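Local coordinates for receptor-like protein kinase ANXUR1 (Arabidopsis thaliana, PDB 6FIG) that is a plant receptor-like kinase involved in reproduction, whose tandem malectin-like ectodomain probably senses extracellular signals while an intracellular serine/threonine kinase probably relays them, at residues F58-K69 with T131-P142. Residues are numbered along the deposited sequence; the frame is centred on the assembly and turned at random.
Sequences FTAPATYEIPIK and TDKDVLSIKFTP
The carbonyl oxygen of Phe-140 is approached twice from segment 58-69: Ala-62 N donates to it at 3.0 Å from within the carbonyl plane, and Pro-61 CA adds a CA-H...O contact at 3.2 Å. The pairing of an N-H with a CA-H donor recurs down an antiparallel ladder, in which the hydrogen-bonded pairs Ala-62 with Phe-140, Tyr-64 with Ile-138 and Ile-66 with Leu-136 each make two N-H...O bonds. Beyond them Ile-68 N hydrogen-bonds Asp-134 O from well above the carbonyl plane.

The ladder sorts its side chains onto two unlike faces. On the apolar one Phe-58, Tyr-64 and Phe-140 form an aromatic cluster. Phe-58 lays CE2 over one face of the Phe-140 ring, 3.7 Å above its plane and toward the rim, with the two planes 35° apart. Tyr-64, from the same segment as Phe-58, brings CE2 within 3.7 Å of Phe-140 CE1, the rings inclined at 71°. Farther along, Ile-66 CD1 meets Ile-138 CD1 at 3.8 Å. Ile-68, whose chi1 of 51° sets CG1 between its backbone N and carbonyl carbon, extends CD1 past Leu-136 CB toward Lys-133 O.

The face bearing Thr-63, Glu-65, Ser-137 and Lys-139 is more polar. One water donates to Glu-65 OE2, its oxygen 2.6 Å away, and also hydrogen-bonds Ser-137 OG, while Glu-65 CB rests on Val-135 CG1; the other carboxylate oxygen of Glu-65 forms a salt bridge with Lys-30.

These two strands are neighbours in a five-stranded antiparallel sheet of a malectin-like domain, flanked by strands 29-31 and 95-99. Their apolar face packs in a beta sandwich: Phe-58 and Tyr-64 touch Ile-153 of strand 151-161, and Tyr-64 OH hydrogen-bonds Asp-25.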
loop_
_atom_site.group_PDB
_atom_site.type_symbol
_atom_site.label_atom_id
_atom_site.label_comp_id
_atom_site.label_asym_id
_atom_site.label_seq_id
_atom_site.Cartn_x
_atom_site.Cartn_y
_atom_site.Cartn_z
ATOM N N PHE A 58 -16.813 -25.485 -5.403
ATOM C CA PHE A 58 -16.800 -25.983 -6.776
ATOM C C PHE A 58 -17.024 -27.487 -6.775
ATOM O O PHE A 58 -16.247 -28.226 -6.180
ATOM C CB PHE A 58 -15.451 -25.692 -7.462
ATOM C CG PHE A 58 -15.032 -24.254 -7.418
ATOM C CD1 PHE A 58 -15.773 -23.299 -8.083
ATOM C CD2 PHE A 58 -13.881 -23.869 -6.730
ATOM C CE1 PHE A 58 -15.385 -21.968 -8.076
ATOM C CE2 PHE A 58 -13.492 -22.531 -6.712
ATOM C CZ PHE A 58 -14.253 -21.588 -7.382
ATOM N N THR A 59 -18.069 -27.949 -7.458
ATOM C CA THR A 59 -18.301 -29.401 -7.609
ATOM C C THR A 59 -17.912 -29.929 -8.987
ATOM O O THR A 59 -18.109 -31.101 -9.279
ATOM C CB THR A 59 -19.744 -29.770 -7.275
ATOM O OG1 THR A 59 -20.618 -29.081 -8.169
ATOM C CG2 THR A 59 -20.060 -29.371 -5.849
ATOM N N ALA A 60 -17.358 -29.045 -9.803
ATOM C CA ALA A 60 -16.760 -29.386 -11.089
ATOM C C ALA A 60 -15.707 -28.301 -11.351
ATOM O O ALA A 60 -15.630 -27.323 -10.600
ATOM C CB ALA A 60 -17.832 -29.438 -12.183
ATOM N N PRO A 61 -14.881 -28.465 -12.399
ATOM C CA PRO A 61 -13.817 -27.486 -12.578
ATOM C C PRO A 61 -14.316 -26.051 -12.747
ATOM O O PRO A 61 -15.432 -25.816 -13.240
ATOM C CB PRO A 61 -13.088 -27.972 -13.841
ATOM C CG PRO A 61 -13.359 -29.421 -13.893
ATOM C CD PRO A 61 -14.775 -29.567 -13.375
ATOM N N ALA A 62 -13.501 -25.108 -12.309
ATOM C CA ALA A 62 -13.827 -23.696 -12.420
ATOM C C ALA A 62 -12.536 -22.919 -12.517
ATOM O O ALA A 62 -11.509 -23.336 -11.953
ATOM C CB ALA A 62 -14.633 -23.259 -11.204
ATOM N N THR A 63 -12.567 -21.796 -13.226
ATOM C CA THR A 63 -11.360 -20.985 -13.435
ATOM C C THR A 63 -11.652 -19.523 -13.122
ATOM O O THR A 63 -12.713 -18.989 -13.520
ATOM C CB THR A 63 -10.846 -21.106 -14.887
ATOM O OG1 THR A 63 -10.551 -22.480 -15.179
ATOM C CG2 THR A 63 -9.590 -20.236 -15.121
ATOM N N TYR A 64 -10.711 -18.888 -12.423
ATOM C CA TYR A 64 -10.612 -17.439 -12.318
ATOM C C TYR A 64 -9.633 -16.927 -13.372
ATOM O O TYR A 64 -8.632 -17.590 -13.662
ATOM C CB TYR A 64 -10.059 -17.001 -10.972
ATOM C CG TYR A 64 -10.935 -17.320 -9.788
ATOM C CD1 TYR A 64 -11.816 -16.379 -9.279
ATOM C CD2 TYR A 64 -10.862 -18.542 -9.175
ATOM C CE1 TYR A 64 -12.595 -16.650 -8.175
ATOM C CE2 TYR A 64 -11.651 -18.846 -8.079
ATOM C CZ TYR A 64 -12.515 -17.885 -7.584
ATOM O OH TYR A 64 -13.288 -18.172 -6.503
ATOM N N GLU A 65 -9.895 -15.733 -13.889
ATOM C CA GLU A 65 -8.961 -15.021 -14.749
ATOM C C GLU A 65 -8.681 -13.656 -14.132
ATOM O O GLU A 65 -9.595 -12.841 -13.949
ATOM C CB GLU A 65 -9.500 -14.901 -16.173
ATOM C CG GLU A 65 -9.357 -16.207 -16.941
ATOM C CD GLU A 65 -9.738 -16.125 -18.416
ATOM O OE1 GLU A 65 -9.995 -15.022 -18.939
ATOM O OE2 GLU A 65 -9.772 -17.194 -19.051
ATOM N N ILE A 66 -7.413 -13.414 -13.800
ATOM C CA ILE A 66 -7.023 -12.198 -13.111
ATOM C C ILE A 66 -6.049 -11.420 -13.998
ATOM O O ILE A 66 -5.018 -11.968 -14.386
ATOM C CB ILE A 66 -6.421 -12.559 -11.742
ATOM C CG1 ILE A 66 -7.579 -13.046 -10.839
ATOM C CG2 ILE A 66 -5.705 -11.372 -11.101
ATOM C CD1 ILE A 66 -7.137 -13.702 -9.579
ATOM N N PRO A 67 -6.353 -10.143 -14.297
ATOM C CA PRO A 67 -5.407 -9.384 -15.112
ATOM C C PRO A 67 -4.081 -9.138 -14.391
ATOM O O PRO A 67 -4.082 -8.793 -13.214
ATOM C CB PRO A 67 -6.140 -8.054 -15.373
ATOM C CG PRO A 67 -7.560 -8.301 -15.051
ATOM C CD PRO A 67 -7.564 -9.356 -13.991
ATOM N N ILE A 68 -2.972 -9.334 -15.103
ATOM C CA ILE A 68 -1.638 -9.122 -14.572
ATOM C C ILE A 68 -0.732 -8.535 -15.648
ATOM O O ILE A 68 -1.037 -8.602 -16.836
ATOM C CB ILE A 68 -0.982 -10.436 -14.068
ATOM C CG1 ILE A 68 -1.059 -11.549 -15.125
ATOM C CG2 ILE A 68 -1.605 -10.894 -12.762
ATOM C CD1 ILE A 68 -0.139 -12.720 -14.862
ATOM N N LYS A 69 0.377 -7.958 -15.202
ATOM C CA LYS A 69 1.485 -7.637 -16.100
ATOM C C LYS A 69 2.315 -8.900 -16.352
ATOM O O LYS A 69 2.902 -9.471 -15.431
ATOM C CB LYS A 69 2.366 -6.551 -15.512
ATOM C CG LYS A 69 1.635 -5.246 -15.301
ATOM C CD LYS A 69 2.593 -4.095 -15.066
ATOM C CE LYS A 69 1.981 -2.780 -15.512
ATOM N NZ LYS A 69 2.940 -1.670 -15.276
ATOM N N THR A 131 5.044 -14.752 -16.719
ATOM C CA THR A 131 4.293 -15.629 -17.623
ATOM C C THR A 131 4.325 -15.177 -19.083
ATOM O O THR A 131 3.962 -15.952 -19.970
ATOM C CB THR A 131 2.789 -15.622 -17.222
ATOM O OG1 THR A 131 2.300 -14.261 -17.144
ATOM C CG2 THR A 131 2.559 -16.292 -15.907
ATOM N N ASP A 132 4.717 -13.922 -19.340
ATOM C CA ASP A 132 4.457 -13.243 -20.623
ATOM C C ASP A 132 3.003 -13.349 -21.115
ATOM O O ASP A 132 2.735 -13.361 -22.314
ATOM C CB ASP A 132 5.465 -13.689 -21.691
ATOM C CG ASP A 132 6.892 -13.271 -21.346
ATOM O OD1 ASP A 132 7.729 -13.161 -22.265
ATOM O OD2 ASP A 132 7.182 -13.043 -20.153
ATOM N N LYS A 133 2.077 -13.406 -20.162
ATOM C CA LYS A 133 0.655 -13.452 -20.418
ATOM C C LYS A 133 0.017 -12.397 -19.540
ATOM O O LYS A 133 0.399 -12.247 -18.371
ATOM C CB LYS A 133 0.091 -14.838 -20.094
ATOM C CG LYS A 133 0.338 -15.863 -21.195
ATOM C CD LYS A 133 -0.091 -17.266 -20.781
ATOM C CE LYS A 133 -1.592 -17.478 -20.912
ATOM N NZ LYS A 133 -2.070 -18.595 -20.037
ATOM N N ASP A 134 -0.963 -11.686 -20.086
ATOM C CA ASP A 134 -1.628 -10.611 -19.355
ATOM C C ASP A 134 -2.802 -11.108 -18.489
ATOM O O ASP A 134 -3.481 -10.305 -17.856
ATOM C CB ASP A 134 -2.049 -9.454 -20.288
ATOM C CG ASP A 134 -2.966 -9.890 -21.430
ATOM O OD1 ASP A 134 -3.738 -10.856 -21.264
ATOM O OD2 ASP A 134 -2.930 -9.254 -22.516
ATOM N N VAL A 135 -3.014 -12.423 -18.439
ATOM C CA VAL A 135 -4.032 -13.013 -17.578
ATOM C C VAL A 135 -3.428 -14.160 -16.773
ATOM O O VAL A 135 -2.707 -14.988 -17.320
ATOM C CB VAL A 135 -5.228 -13.515 -18.415
ATOM C CG1 VAL A 135 -6.200 -14.320 -17.574
ATOM C CG2 VAL A 135 -5.952 -12.334 -19.054
ATOM N N LEU A 136 -3.715 -14.185 -15.472
ATOM C CA LEU A 136 -3.393 -15.314 -14.619
ATOM C C LEU A 136 -4.662 -16.154 -14.519
ATOM O O LEU A 136 -5.658 -15.707 -13.949
ATOM C CB LEU A 136 -2.946 -14.844 -13.232
ATOM C CG LEU A 136 -2.589 -15.953 -12.235
ATOM C CD1 LEU A 136 -1.407 -16.776 -12.741
ATOM C CD2 LEU A 136 -2.263 -15.369 -10.868
ATOM N N SER A 137 -4.609 -17.361 -15.063
ATOM C CA SER A 137 -5.693 -18.323 -14.967
ATOM C C SER A 137 -5.511 -19.279 -13.801
ATOM O O SER A 137 -4.538 -20.032 -13.782
ATOM C CB SER A 137 -5.776 -19.106 -16.256
ATOM O OG SER A 137 -6.109 -18.222 -17.315
ATOM N N ILE A 138 -6.424 -19.232 -12.828
ATOM C CA ILE A 138 -6.317 -20.060 -11.632
ATOM C C ILE A 138 -7.445 -21.069 -11.709
ATOM O O ILE A 138 -8.626 -20.695 -11.625
ATOM C CB ILE A 138 -6.452 -19.262 -10.326
ATOM C CG1 ILE A 138 -5.427 -18.137 -10.278
ATOM C CG2 ILE A 138 -6.291 -20.202 -9.135
ATOM C CD1 ILE A 138 -5.678 -17.167 -9.150
ATOM N N LYS A 139 -7.079 -22.333 -11.906
ATOM C CA LYS A 139 -8.042 -23.405 -12.179
ATOM C C LYS A 139 -8.152 -24.328 -10.992
ATOM O O LYS A 139 -7.128 -24.875 -10.533
ATOM C CB LYS A 139 -7.639 -24.216 -13.402
ATOM C CG LYS A 139 -8.630 -25.324 -13.729
ATOM C CD LYS A 139 -8.317 -26.006 -15.040
ATOM C CE LYS A 139 -9.584 -26.646 -15.560
ATOM N NZ LYS A 139 -9.391 -27.587 -16.691
ATOM N N PHE A 140 -9.383 -24.512 -10.505
ATOM C CA PHE A 140 -9.719 -25.439 -9.443
ATOM C C PHE A 140 -10.373 -26.673 -10.036
ATOM O O PHE A 140 -11.393 -26.561 -10.699
ATOM C CB PHE A 140 -10.676 -24.783 -8.429
ATOM C CG PHE A 140 -10.024 -23.733 -7.581
ATOM C CD1 PHE A 140 -9.789 -22.457 -8.078
ATOM C CD2 PHE A 140 -9.596 -24.022 -6.271
ATOM C CE1 PHE A 140 -9.178 -21.479 -7.297
ATOM C CE2 PHE A 140 -8.989 -23.054 -5.489
ATOM C CZ PHE A 140 -8.755 -21.780 -6.000
ATOM N N THR A 141 -9.809 -27.853 -9.805
ATOM C CA THR A 141 -10.334 -29.091 -10.351
ATOM C C THR A 141 -10.563 -30.111 -9.251
ATOM O O THR A 141 -9.591 -30.663 -8.728
ATOM C CB THR A 141 -9.378 -29.717 -11.376
ATOM O OG1 THR A 141 -9.097 -28.760 -12.388
ATOM C CG2 THR A 141 -9.977 -30.983 -11.986
ATOM N N PRO A 142 -11.833 -30.388 -8.894
ATOM C CA PRO A 142 -12.119 -31.455 -7.937
ATOM C C PRO A 142 -11.496 -32.783 -8.389
ATOM O O PRO A 142 -11.415 -33.050 -9.598
ATOM C CB PRO A 142 -13.656 -31.538 -7.950
ATOM C CG PRO A 142 -14.089 -30.178 -8.350
ATOM C CD PRO A 142 -13.068 -29.711 -9.345
HETATM O O HOH W 1 -7.974 -19.126 -18.969
#